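Local structure of Lysine/ornithine decarboxylase (Selenomonas ruminantium, 5GJO) at the interface of chains A and B. The protein decarboxylates both L-lysine and L-ornithine, using pyridoxal 5'-phosphate as cofactor, to give cadaverine and putrescine. Sequence-based numbering; all coordinates share one arbitrary frame. Chains: chain A/B, Lysine/ornithine decarboxylase.

The interface of chains A and B. Residues chain A 97, 118, 120, 124; chain B 273-275, 341.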
loop_
_atom_site.group_PDB
_atom_site.type_symbol
_atom_site.label_atom_id
_atom_site.label_comp_id
_atom_site.label_asym_id
_atom_site.label_seq_id
_atom_site.Cartn_x
_atom_site.Cartn_y
_atom_site.Cartn_z
ATOM N N VAL A 97 -12.502 15.876 -6.953
ATOM C CA VAL A 97 -12.886 15.141 -8.119
ATOM C C VAL A 97 -13.600 13.924 -7.695
ATOM O O VAL A 97 -13.001 12.915 -7.402
ATOM C CB VAL A 97 -11.727 14.840 -9.070
ATOM C CG1 VAL A 97 -12.261 14.126 -10.342
ATOM C CG2 VAL A 97 -10.997 16.129 -9.413
ATOM N N ASP A 118 -12.490 22.659 -10.457
ATOM C CA ASP A 118 -12.496 22.598 -11.921
ATOM C C ASP A 118 -13.877 22.812 -12.527
ATOM O O ASP A 118 -14.855 22.412 -11.943
ATOM C CB ASP A 118 -11.959 21.258 -12.390
ATOM C CG ASP A 118 -11.508 21.291 -13.823
ATOM O OD1 ASP A 118 -10.335 21.629 -14.047
ATOM O OD2 ASP A 118 -12.321 20.997 -14.706
ATOM N N SER A 120 -15.137 21.120 -14.877
ATOM C CA SER A 120 -15.674 19.817 -15.197
ATOM C C SER A 120 -16.406 19.109 -14.034
ATOM O O SER A 120 -17.078 18.130 -14.216
ATOM C CB SER A 120 -14.591 18.950 -15.760
ATOM O OG SER A 120 -13.636 18.450 -14.801
ATOM N N LYS A 124 -21.508 17.383 -12.668
ATOM C CA LYS A 124 -21.575 16.171 -11.843
ATOM C C LYS A 124 -22.229 16.512 -10.494
ATOM O O LYS A 124 -23.119 15.764 -10.055
ATOM C CB LYS A 124 -20.142 15.580 -11.548
ATOM C CG LYS A 124 -19.411 14.974 -12.706
ATOM C CD LYS A 124 -17.850 14.866 -12.494
ATOM C CE LYS A 124 -17.479 14.092 -11.289
ATOM N NZ LYS A 124 -15.976 13.989 -11.091
ATOM N N ILE B 273 -12.794 10.216 -14.484
ATOM C CA ILE B 273 -13.788 10.874 -13.674
ATOM C C ILE B 273 -13.665 12.371 -13.622
ATOM O O ILE B 273 -14.545 13.094 -13.108
ATOM C CB ILE B 273 -13.878 10.284 -12.205
ATOM C CG1 ILE B 273 -12.545 10.464 -11.461
ATOM C CG2 ILE B 273 -14.230 8.824 -12.224
ATOM C CD1 ILE B 273 -12.617 10.031 -9.987
ATOM N N GLY B 274 -12.582 12.940 -14.142
ATOM C CA GLY B 274 -12.476 14.360 -14.118
ATOM C C GLY B 274 -11.415 14.786 -15.134
ATOM O O GLY B 274 -10.522 13.972 -15.519
ATOM N N THR B 275 -11.577 15.993 -15.669
ATOM C CA THR B 275 -10.579 16.581 -16.532
ATOM C C THR B 275 -10.112 17.888 -15.929
ATOM O O THR B 275 -10.799 18.522 -15.103
ATOM C CB THR B 275 -11.094 16.864 -17.979
ATOM O OG1 THR B 275 -12.078 17.875 -17.870
ATOM C CG2 THR B 275 -11.626 15.680 -18.603
ATOM N N ILE B 341 -14.861 12.976 -19.452
ATOM C CA ILE B 341 -15.440 12.255 -18.323
ATOM C C ILE B 341 -16.352 11.134 -18.823
ATOM O O ILE B 341 -17.195 11.318 -19.749
ATOM C CB ILE B 341 -16.181 13.194 -17.375
ATOM C CG1 ILE B 341 -15.168 14.134 -16.690
ATOM C CG2 ILE B 341 -16.989 12.375 -16.360
ATOM C CD1 ILE B 341 -15.765 15.331 -15.992
HETATM O O HOH W 1 -11.596 20.580 -17.197
#
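The carboxylate of A:Asp118 presents one face to the B:Thr275 carbonyl oxygen, and the A:Ser120 hydroxyl approaches from that same side. A:Ser120 OG lies 2.9 Å from OD2 of A:Asp118, well above the carboxylate plane (46° out of it). The A:Ser120 amide N instead meets OD2 on its anti side, 2.8 Å away and nearer the plane. The 2.9 Å between A:Asp118 OD2 and B:Thr275 O joins two acceptors, so it is a doubtful, strained pairing, not a bond. A water touching both OD2 and B:Thr275 OG1 may relieve it.

A second flat group is the peptide joining B:Ile273 to B:Gly274. A:Val97 CG1 covers one face, 3.8 Å from B:Gly274 CA, while B:Ile341 CD1 lies towards the other, against A:Ser120 CB. At the carbonyl end, A:Lys124 NZ donates to B:Ile273 O at 2.6 Å, with a C=O...N angle of 154°. Its aliphatic chain bends at chi3 (57°), which turns the ammonium towards this strand 266-276 carbonyl as CD passes B:Ile341 CD1.

Here a small hydroxyl acts as a switchboard: A:Ser120 OG can donate to A:Asp118 OD2 or, at 2.9 Å, to B:Thr275 O, but its one hydrogen cannot serve both fully at once. B:Thr275 N returns a weak bond to the same oxygen. With an alanine in place of A:Asp118, the amide and hydroxyl of A:Ser120 would probably lose their shared acceptor, leaving the hydroxyl freer to turn away from B:Thr275 and the bridging water without its chain A partner.

The patch illustrates how a dimer is fastened at its periphery. Side chains from a 3-10 turn and the helix after it in chain A bond to backbone carbonyls of strand 266-276 of chain B, with loop residues packing and bracing alongside. The centre of the patch lies about 39 Å from A:Cys324, the probable proton donor of an active site shared between subunits. Together with its symmetry twin, it should help hold the homodimer together.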